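Local atomic coordinates of HpcE (Thermus thermophilus, PDB entry 1WZO), a protein that probably catalyses the isomerisation of 2-hydroxyhepta-2,4-diene-1,7-dioate in aromatic-compound breakdown, as a member of the fumarylacetoacetate hydrolase family. Residues R106-V111 against E194-I199; R11-V16 against L22-G27; V94-E99 against E178-G183. All blocks are in the same frame, centred on the assembly; numbering follows the deposited sequence.

Contact 1. Residues R106-V111 against E194-I199; sequences RPMKRV and ELLEFI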
loop_
_atom_site.group_PDB
_atom_site.type_symbol
_atom_site.label_atom_id
_atom_site.label_comp_id
_atom_site.label_asym_id
_atom_site.label_seq_id
_atom_site.Cartn_x
_atom_site.Cartn_y
_atom_site.Cartn_z
ATOM N N ARG B 106 -16.304 -5.438 5.123
ATOM C CA ARG B 106 -15.689 -6.315 6.119
ATOM C C ARG B 106 -15.259 -7.616 5.463
ATOM O O ARG B 106 -15.887 -8.062 4.511
ATOM C CB ARG B 106 -16.669 -6.632 7.252
ATOM C CG ARG B 106 -16.917 -5.475 8.210
ATOM C CD ARG B 106 -17.672 -5.949 9.443
ATOM N NE ARG B 106 -19.042 -6.345 9.140
ATOM C CZ ARG B 106 -19.617 -7.459 9.583
ATOM N NH1 ARG B 106 -18.937 -8.305 10.349
ATOM N NH2 ARG B 106 -20.878 -7.720 9.274
ATOM N N PRO B 107 -14.185 -8.246 5.972
ATOM C CA PRO B 107 -13.691 -9.510 5.413
ATOM C C PRO B 107 -14.798 -10.555 5.309
ATOM O O PRO B 107 -15.516 -10.809 6.279
ATOM C CB PRO B 107 -12.601 -9.918 6.399
ATOM C CG PRO B 107 -12.070 -8.606 6.866
ATOM C CD PRO B 107 -13.338 -7.813 7.097
ATOM N N MET B 108 -14.924 -11.160 4.131
ATOM C CA MET B 108 -15.946 -12.165 3.886
ATOM C C MET B 108 -15.383 -13.520 3.467
ATOM O O MET B 108 -14.627 -13.615 2.504
ATOM C CB MET B 108 -16.904 -11.700 2.784
ATOM C CG MET B 108 -17.583 -10.359 3.011
ATOM S SD MET B 108 -18.730 -9.998 1.648
ATOM C CE MET B 108 -20.180 -10.926 2.183
ATOM N N LYS B 109 -15.762 -14.559 4.202
ATOM C CA LYS B 109 -15.364 -15.926 3.892
ATOM C C LYS B 109 -16.470 -16.819 4.431
ATOM O O LYS B 109 -16.762 -16.795 5.630
ATOM C CB LYS B 109 -14.026 -16.299 4.542
ATOM C CG LYS B 109 -13.523 -17.685 4.125
ATOM C CD LYS B 109 -13.333 -17.767 2.607
ATOM C CE LYS B 109 -12.961 -19.175 2.140
ATOM N NZ LYS B 109 -11.600 -19.591 2.581
ATOM N N ARG B 110 -17.091 -17.578 3.531
ATOM C CA ARG B 110 -18.182 -18.485 3.870
ATOM C C ARG B 110 -19.350 -17.756 4.532
ATOM O O ARG B 110 -19.904 -18.219 5.528
ATOM C CB ARG B 110 -17.683 -19.610 4.779
ATOM C CG ARG B 110 -16.656 -20.513 4.119
ATOM C CD ARG B 110 -16.271 -21.676 5.021
ATOM N NE ARG B 110 -15.216 -22.495 4.429
ATOM C CZ ARG B 110 -15.325 -23.131 3.266
ATOM N NH1 ARG B 110 -16.446 -23.050 2.560
ATOM N NH2 ARG B 110 -14.307 -23.847 2.806
ATOM N N VAL B 111 -19.719 -16.611 3.969
ATOM C CA VAL B 111 -20.830 -15.821 4.488
ATOM C C VAL B 111 -22.112 -16.311 3.833
ATOM O O VAL B 111 -22.154 -16.523 2.621
ATOM C CB VAL B 111 -20.644 -14.320 4.162
ATOM C CG1 VAL B 111 -21.866 -13.518 4.619
ATOM C CG2 VAL B 111 -19.385 -13.806 4.837
ATOM N N GLU B 194 -26.710 -13.300 -2.979
ATOM C CA GLU B 194 -26.379 -14.621 -3.501
ATOM C C GLU B 194 -24.987 -14.656 -4.135
ATOM O O GLU B 194 -24.266 -15.651 -4.013
ATOM C CB GLU B 194 -27.426 -15.066 -4.521
ATOM C CG GLU B 194 -28.797 -15.338 -3.905
ATOM C CD GLU B 194 -29.830 -15.669 -4.953
ATOM O OE1 GLU B 194 -29.995 -14.860 -5.886
ATOM O OE2 GLU B 194 -30.474 -16.737 -4.846
ATOM N N LEU B 195 -24.618 -13.573 -4.814
ATOM C CA LEU B 195 -23.312 -13.476 -5.459
ATOM C C LEU B 195 -22.180 -13.452 -4.425
ATOM O O LEU B 195 -21.167 -14.145 -4.582
ATOM C CB LEU B 195 -23.254 -12.220 -6.342
ATOM C CG LEU B 195 -24.124 -12.250 -7.604
ATOM C CD1 LEU B 195 -24.145 -10.884 -8.264
ATOM C CD2 LEU B 195 -23.575 -13.302 -8.572
ATOM N N LEU B 196 -22.344 -12.663 -3.368
ATOM C CA LEU B 196 -21.318 -12.582 -2.330
ATOM C C LEU B 196 -21.195 -13.904 -1.572
ATOM O O LEU B 196 -20.120 -14.248 -1.070
ATOM C CB LEU B 196 -21.629 -11.441 -1.352
ATOM C CG LEU B 196 -21.574 -10.020 -1.926
ATOM C CD1 LEU B 196 -22.086 -9.035 -0.882
ATOM C CD2 LEU B 196 -20.143 -9.669 -2.338
ATOM N N GLU B 197 -22.295 -14.647 -1.485
ATOM C CA GLU B 197 -22.269 -15.942 -0.814
ATOM C C GLU B 197 -21.492 -16.919 -1.695
ATOM O O GLU B 197 -20.625 -17.651 -1.219
ATOM C CB GLU B 197 -23.691 -16.476 -0.620
ATOM C CG GLU B 197 -23.758 -17.886 -0.052
ATOM C CD GLU B 197 -25.184 -18.414 0.002
ATOM O OE1 GLU B 197 -25.799 -18.561 -1.071
ATOM O OE2 GLU B 197 -25.691 -18.674 1.112
ATOM N N PHE B 198 -21.820 -16.919 -2.983
ATOM C CA PHE B 198 -21.172 -17.808 -3.941
ATOM C C PHE B 198 -19.665 -17.588 -3.975
ATOM O O PHE B 198 -18.889 -18.544 -3.931
ATOM C CB PHE B 198 -21.744 -17.584 -5.343
ATOM C CG PHE B 198 -21.114 -18.453 -6.399
ATOM C CD1 PHE B 198 -21.429 -19.806 -6.487
ATOM C CD2 PHE B 198 -20.175 -17.924 -7.282
ATOM C CE1 PHE B 198 -20.811 -20.628 -7.438
ATOM C CE2 PHE B 198 -19.553 -18.736 -8.237
ATOM C CZ PHE B 198 -19.873 -20.090 -8.310
ATOM N N ILE B 199 -19.264 -16.322 -4.054
ATOM C CA ILE B 199 -17.857 -15.961 -4.125
ATOM C C ILE B 199 -17.104 -16.216 -2.831
ATOM O O ILE B 199 -16.083 -16.915 -2.835
ATOM C CB ILE B 199 -17.685 -14.476 -4.532
ATOM C CG1 ILE B 199 -18.311 -14.245 -5.911
ATOM C CG2 ILE B 199 -16.193 -14.099 -4.539
ATOM C CD1 ILE B 199 -18.440 -12.771 -6.306
HETATM O O HOH W 1 -20.368 -18.429 1.474
#
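Met-108 and Val-111 belong to the loop that joins strand 94-104 to helix 113-116, and they lay it against Leu-196 and Glu-197 on one side of helix 192-200. The apolar part is small: the terminal methyl CE of Met-108 lies 3.9 Å from CB of Leu-196 and 4.1 Å from its CD1, the two side chains crossing at an oblique angle. The last torsion of Met-108 (chi3 83°) bends the thioether and turns this methyl out of the line of the chain.

The polar part centres on the carbonyl of Val-111. Its O atom stands 3.4 Å from CG of Glu-197 and 3.5 Å from CA of the same residue, the latter a CA-H...O contact with an angle of 139° at the hydrogen. A water also donates to this oxygen, at 2.9 Å from Val-111 O, and to Glu-197 O at 2.8 Å, linking loop and helix where the two segments share no direct hydrogen bond. Glu-197 has CG anti to the backbone N (chi1 174°) and runs extended past the Val-111 carbonyl, and its OE2 accepts from the backbone N of Ala-113, at the start of helix 113-116. Ser-200, the last residue of helix 192-200, adds a further link, as its OG bonds both Val-111 N and Leu-196 O.

On the far side of the loop, Lys-109 forms a salt bridge with Asp-149 of the third subunit. Around this interface, Tyr-119 packs on Met-108 and Val-111, while Leu-196 rests on Leu-211 of strand 210-212.

Contact 2. Residues R11-V16 against L22-G27; sequences RVHQGV and LLDEAG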
loop_
_atom_site.group_PDB
_atom_site.type_symbol
_atom_site.label_atom_id
_atom_site.label_comp_id
_atom_site.label_asym_id
_atom_site.label_seq_id
_atom_site.Cartn_x
_atom_site.Cartn_y
_atom_site.Cartn_z
ATOM N N ARG B 11 -3.357 18.808 -3.719
ATOM C CA ARG B 11 -3.742 17.971 -2.587
ATOM C C ARG B 11 -4.858 16.983 -2.898
ATOM O O ARG B 11 -5.836 17.321 -3.562
ATOM C CB ARG B 11 -4.191 18.838 -1.402
ATOM C CG ARG B 11 -3.222 19.943 -0.996
ATOM C CD ARG B 11 -3.653 20.574 0.320
ATOM N NE ARG B 11 -3.515 19.634 1.426
ATOM C CZ ARG B 11 -4.068 19.793 2.625
ATOM N NH1 ARG B 11 -4.809 20.861 2.883
ATOM N NH2 ARG B 11 -3.876 18.880 3.563
ATOM N N VAL B 12 -4.701 15.757 -2.407
ATOM C CA VAL B 12 -5.725 14.735 -2.585
ATOM C C VAL B 12 -6.638 14.885 -1.376
ATOM O O VAL B 12 -6.177 14.838 -0.235
ATOM C CB VAL B 12 -5.130 13.311 -2.593
ATOM C CG1 VAL B 12 -6.251 12.278 -2.575
ATOM C CG2 VAL B 12 -4.261 13.111 -3.830
ATOM N N HIS B 13 -7.927 15.084 -1.624
ATOM C CA HIS B 13 -8.891 15.252 -0.545
ATOM C C HIS B 13 -9.917 14.134 -0.500
ATOM O O HIS B 13 -10.381 13.660 -1.537
ATOM C CB HIS B 13 -9.657 16.568 -0.699
ATOM C CG HIS B 13 -8.856 17.790 -0.379
ATOM N ND1 HIS B 13 -8.371 18.052 0.885
ATOM C CD2 HIS B 13 -8.483 18.838 -1.151
ATOM C CE1 HIS B 13 -7.735 19.210 0.877
ATOM N NE2 HIS B 13 -7.788 19.707 -0.346
ATOM N N GLN B 14 -10.264 13.718 0.711
ATOM C CA GLN B 14 -11.289 12.706 0.895
ATOM C C GLN B 14 -12.449 13.506 1.461
ATOM O O GLN B 14 -12.415 13.916 2.622
ATOM C CB GLN B 14 -10.835 11.635 1.883
ATOM C CG GLN B 14 -9.628 10.855 1.401
ATOM C CD GLN B 14 -9.669 9.404 1.830
ATOM O OE1 GLN B 14 -10.577 8.661 1.452
ATOM N NE2 GLN B 14 -8.684 8.991 2.625
ATOM N N GLY B 15 -13.461 13.749 0.634
ATOM C CA GLY B 15 -14.585 14.541 1.088
ATOM C C GLY B 15 -15.970 13.936 0.996
ATOM O O GLY B 15 -16.135 12.734 0.787
ATOM N N VAL B 16 -16.971 14.797 1.161
ATOM C CA VAL B 16 -18.374 14.401 1.122
ATOM C C VAL B 16 -19.129 15.315 0.164
ATOM O O VAL B 16 -18.875 16.517 0.111
ATOM C CB VAL B 16 -19.016 14.523 2.517
ATOM C CG1 VAL B 16 -20.405 13.907 2.511
ATOM C CG2 VAL B 16 -18.128 13.862 3.552
ATOM N N LEU B 22 -18.414 19.809 -2.819
ATOM C CA LEU B 22 -17.505 18.863 -2.186
ATOM C C LEU B 22 -16.849 19.481 -0.960
ATOM O O LEU B 22 -16.238 20.545 -1.046
ATOM C CB LEU B 22 -16.419 18.430 -3.175
ATOM C CG LEU B 22 -16.846 17.560 -4.356
ATOM C CD1 LEU B 22 -15.719 17.507 -5.382
ATOM C CD2 LEU B 22 -17.205 16.160 -3.858
ATOM N N LEU B 23 -16.975 18.810 0.179
ATOM C CA LEU B 23 -16.382 19.294 1.418
ATOM C C LEU B 23 -15.191 18.418 1.779
ATOM O O LEU B 23 -15.310 17.196 1.811
ATOM C CB LEU B 23 -17.414 19.250 2.548
ATOM C CG LEU B 23 -18.727 19.989 2.283
ATOM C CD1 LEU B 23 -19.617 19.905 3.513
ATOM C CD2 LEU B 23 -18.436 21.440 1.935
ATOM N N ASP B 24 -14.044 19.031 2.049
ATOM C CA ASP B 24 -12.863 18.258 2.406
ATOM C C ASP B 24 -12.833 17.891 3.885
ATOM O O ASP B 24 -13.762 18.199 4.635
ATOM C CB ASP B 24 -11.576 19.010 2.031
ATOM C CG ASP B 24 -11.476 20.378 2.684
ATOM O OD1 ASP B 24 -11.990 20.551 3.808
ATOM O OD2 ASP B 24 -10.863 21.279 2.073
ATOM N N GLU B 25 -11.751 17.235 4.293
ATOM C CA GLU B 25 -11.563 16.791 5.668
ATOM C C GLU B 25 -11.643 17.922 6.690
ATOM O O GLU B 25 -11.923 17.684 7.866
ATOM C CB GLU B 25 -10.213 16.085 5.809
ATOM C CG GLU B 25 -9.958 15.013 4.764
ATOM C CD GLU B 25 -9.280 15.550 3.516
ATOM O OE1 GLU B 25 -9.769 16.542 2.937
ATOM O OE2 GLU B 25 -8.254 14.967 3.108
ATOM N N ALA B 26 -11.387 19.146 6.241
ATOM C CA ALA B 26 -11.422 20.302 7.128
ATOM C C ALA B 26 -12.772 21.005 7.087
ATOM O O ALA B 26 -13.006 21.952 7.837
ATOM C CB ALA B 26 -10.314 21.281 6.754
ATOM N N GLY B 27 -13.660 20.541 6.214
ATOM C CA GLY B 27 -14.969 21.158 6.119
ATOM C C GLY B 27 -15.056 22.221 5.041
ATOM O O GLY B 27 -16.143 22.707 4.732
HETATM O O HOH W 2 -5.993 16.080 2.637
#
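Val-16 and Leu-23 are an antiparallel hydrogen-bonded pair in the beta hairpin of strands 11-18 and 21-23. Leu-23 N donates to Val-16 O at 3.0 Å and 167°, and the same oxygen receives a CA-H...O contact from Leu-22 CA at 3.6 Å. The reciprocal bond to Leu-23 O is less certain, because that atom is placed too close to a neighbour.

Side-chain hydrogen bonding begins where the pairing ends. Glu-25 folds back over strand 11-18, bent at chi2 (90°), and divides its carboxylate: OE1 takes the ND1 hydrogen of His-13 at 2.9 Å through its syn lone pair, with ring and carboxylate planes nearly perpendicular (86°), while OE2 receives a weak bond from Gln-14 N at 3.4 Å. A water donates to Glu-25 OE2 (2.6 Å) and to Val-12 O (3.1 Å), adding a third tie.

A CH-pi contact supplies the nonpolar component, with Asp-24 CB over one face of the His-13 ring, 3.9 Å from its centroid. Asp-24 also opens a type I turn to Gly-27, in which its OD1 accepts from Ala-26 N at 2.9 Å, an Asx turn.

Strand 2-8 flanks strand 11-18 and brings Phe-6 to the His-13 ring; strand 29-30 pairs with strand 21-23 and supplies His-30, which meets the same ring and bonds Asp-24 OD2.

Contact 3. Residues V94-E99 against E178-G183; sequences VHYEVE and ELRQEG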
loop_
_atom_site.group_PDB
_atom_site.type_symbol
_atom_site.label_atom_id
_atom_site.label_comp_id
_atom_site.label_asym_id
_atom_site.label_seq_id
_atom_site.Cartn_x
_atom_site.Cartn_y
_atom_site.Cartn_z
ATOM N N VAL B 94 -17.778 -1.683 -29.688
ATOM C CA VAL B 94 -17.479 -1.373 -28.288
ATOM C C VAL B 94 -18.783 -0.952 -27.610
ATOM O O VAL B 94 -19.524 -0.126 -28.141
ATOM C CB VAL B 94 -16.452 -0.231 -28.175
ATOM C CG1 VAL B 94 -16.204 0.113 -26.712
ATOM C CG2 VAL B 94 -15.155 -0.645 -28.841
ATOM N N HIS B 95 -19.053 -1.524 -26.442
ATOM C CA HIS B 95 -20.283 -1.250 -25.701
ATOM C C HIS B 95 -20.061 -0.845 -24.251
ATOM O O HIS B 95 -19.124 -1.318 -23.596
ATOM C CB HIS B 95 -21.169 -2.498 -25.695
ATOM C CG HIS B 95 -21.646 -2.916 -27.050
ATOM N ND1 HIS B 95 -22.940 -2.709 -27.479
ATOM C CD2 HIS B 95 -21.004 -3.531 -28.071
ATOM C CE1 HIS B 95 -23.073 -3.178 -28.707
ATOM N NE2 HIS B 95 -21.912 -3.681 -29.090
ATOM N N TYR B 96 -20.930 0.030 -23.748
ATOM C CA TYR B 96 -20.859 0.431 -22.350
ATOM C C TYR B 96 -21.736 -0.601 -21.649
ATOM O O TYR B 96 -22.495 -1.319 -22.303
ATOM C CB TYR B 96 -21.443 1.844 -22.141
ATOM C CG TYR B 96 -22.956 1.929 -22.309
ATOM C CD1 TYR B 96 -23.818 1.333 -21.385
ATOM C CD2 TYR B 96 -23.520 2.540 -23.434
ATOM C CE1 TYR B 96 -25.203 1.328 -21.579
ATOM C CE2 TYR B 96 -24.907 2.541 -23.638
ATOM C CZ TYR B 96 -25.737 1.930 -22.709
ATOM O OH TYR B 96 -27.099 1.886 -22.921
ATOM N N GLU B 97 -21.624 -0.693 -20.331
ATOM C CA GLU B 97 -22.454 -1.607 -19.552
ATOM C C GLU B 97 -22.702 -0.951 -18.200
ATOM O O GLU B 97 -21.799 -0.875 -17.367
ATOM C CB GLU B 97 -21.773 -2.978 -19.365
ATOM C CG GLU B 97 -21.758 -3.836 -20.633
ATOM C CD GLU B 97 -21.392 -5.297 -20.385
ATOM O OE1 GLU B 97 -21.394 -6.083 -21.359
ATOM O OE2 GLU B 97 -21.105 -5.667 -19.230
ATOM N N VAL B 98 -23.920 -0.455 -17.981
ATOM C CA VAL B 98 -24.232 0.187 -16.708
ATOM C C VAL B 98 -24.515 -0.876 -15.651
ATOM O O VAL B 98 -25.407 -1.711 -15.807
ATOM C CB VAL B 98 -25.438 1.179 -16.839
ATOM C CG1 VAL B 98 -26.669 0.464 -17.367
ATOM C CG2 VAL B 98 -25.714 1.835 -15.496
ATOM N N GLU B 99 -23.737 -0.858 -14.574
ATOM C CA GLU B 99 -23.912 -1.856 -13.529
ATOM C C GLU B 99 -23.786 -1.307 -12.125
ATOM O O GLU B 99 -23.027 -0.368 -11.868
ATOM C CB GLU B 99 -22.880 -2.989 -13.698
ATOM C CG GLU B 99 -22.661 -3.425 -15.140
ATOM C CD GLU B 99 -21.860 -4.716 -15.259
ATOM O OE1 GLU B 99 -21.323 -5.195 -14.239
ATOM O OE2 GLU B 99 -21.767 -5.253 -16.380
ATOM N N GLU B 178 -28.596 11.689 -24.740
ATOM C CA GLU B 178 -29.804 10.965 -25.111
ATOM C C GLU B 178 -29.939 9.628 -24.389
ATOM O O GLU B 178 -29.015 8.814 -24.384
ATOM C CB GLU B 178 -29.848 10.743 -26.624
ATOM C CG GLU B 178 -31.121 10.052 -27.100
ATOM C CD GLU B 178 -31.339 10.182 -28.599
ATOM O OE1 GLU B 178 -32.289 9.555 -29.117
ATOM O OE2 GLU B 178 -30.567 10.916 -29.258
ATOM N N LEU B 179 -31.105 9.412 -23.784
ATOM C CA LEU B 179 -31.381 8.182 -23.057
ATOM C C LEU B 179 -31.283 6.985 -23.992
ATOM O O LEU B 179 -32.005 6.895 -24.984
ATOM C CB LEU B 179 -32.776 8.236 -22.433
ATOM C CG LEU B 179 -33.205 7.031 -21.592
ATOM C CD1 LEU B 179 -32.296 6.888 -20.381
ATOM C CD2 LEU B 179 -34.650 7.215 -21.152
ATOM N N ARG B 180 -30.380 6.066 -23.668
ATOM C CA ARG B 180 -30.173 4.875 -24.479
ATOM C C ARG B 180 -30.826 3.638 -23.885
ATOM O O ARG B 180 -31.289 2.758 -24.613
ATOM C CB ARG B 180 -28.675 4.588 -24.624
ATOM C CG ARG B 180 -27.931 5.451 -25.615
ATOM C CD ARG B 180 -28.342 5.146 -27.048
ATOM N NE ARG B 180 -27.321 5.596 -27.990
ATOM C CZ ARG B 180 -26.189 4.940 -28.237
ATOM N NH1 ARG B 180 -25.929 3.793 -27.616
ATOM N NH2 ARG B 180 -25.308 5.439 -29.095
ATOM N N GLN B 181 -30.872 3.572 -22.560
ATOM C CA GLN B 181 -31.402 2.386 -21.916
ATOM C C GLN B 181 -31.883 2.584 -20.487
ATOM O O GLN B 181 -31.387 3.444 -19.760
ATOM C CB GLN B 181 -30.307 1.312 -21.961
ATOM C CG GLN B 181 -30.503 0.100 -21.086
ATOM C CD GLN B 181 -29.312 -0.845 -21.172
ATOM O OE1 GLN B 181 -28.157 -0.408 -21.187
ATOM N NE2 GLN B 181 -29.585 -2.141 -21.222
ATOM N N GLU B 182 -32.857 1.769 -20.100
ATOM C CA GLU B 182 -33.417 1.789 -18.756
ATOM C C GLU B 182 -33.522 0.356 -18.250
ATOM O O GLU B 182 -33.999 -0.529 -18.956
ATOM C CB GLU B 182 -34.810 2.428 -18.743
ATOM C CG GLU B 182 -34.818 3.934 -18.932
ATOM C CD GLU B 182 -36.193 4.540 -18.700
ATOM O OE1 GLU B 182 -37.139 4.163 -19.423
ATOM O OE2 GLU B 182 -36.327 5.389 -17.793
ATOM N N GLY B 183 -33.068 0.134 -17.024
ATOM C CA GLY B 183 -33.131 -1.192 -16.444
ATOM C C GLY B 183 -33.440 -1.094 -14.969
ATOM O O GLY B 183 -33.573 0.005 -14.432
HETATM O O HOH W 3 -26.023 -1.709 -20.169
#
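The backbones of Tyr-96 and Arg-180 stay 10.5 Å apart at their CA atoms, and those of Val-98 and Gly-183 9.0 Å apart, too far for strand pairing, so side chains make the contact. Tyr-96 spans the gap, and its OH donates to Gln-181 OE1 at 3.1 Å. The hydroxyl approaches from 36° above the carbonyl plane, off any lone pair, and the ring and amide planes are inclined at 63°. The same hydroxyl rests against the first side-chain carbons of strand 178-184, 3.4 Å from Gln-181 CB and 3.6 Å from Arg-180 CB.

That two successive residues both face Tyr-96 follows from a classic beta bulge: Arg-180 and Gln-181 lie together across from Ala-173 of strand 170-175. The contact thus joins the five-stranded sheet ending in strand 178-184 to strand 94-104 of the other sheet system.

Gln-181 reaches inward on an extended chain, with CG anti to the backbone N (chi1 167°). Its OE1 also accepts a hydrogen bond from a water at 2.7 Å, which in turn accepts from Val-98 N at 3.3 Å. NE2 donates to Pro-216 O, which fixes the rotation of the amide. Arg-180 NH1 donates to the backbone O atoms of Ile-219 and Gln-221.

How the contacts relate
Contacts 1 and 3 are buried and join elements distant in sequence, whereas contact 2 is a partly exposed hairpin with neighbouring strands. Their chemistry follows: contact 2 alone has backbone strand pairing and a histidine-carboxylate bond, contact 1 relies on a methyl-to-leucine touch and a water, and contact 3 on a tyrosine-glutamine bond and a water bridge between strands of different sheets. Contacts 1 and 3 lie on opposite sides of the chain's centre, about 9 Å apart at their nearest atoms, although strand 178-184 and helix 192-200 are consecutive. In the tetramer, Pro-107 and Lys-109 of contact 1 pack on Glu-25 and Ala-26 of the second subunit, residues of its contact 2; contact 3 touches no other chain.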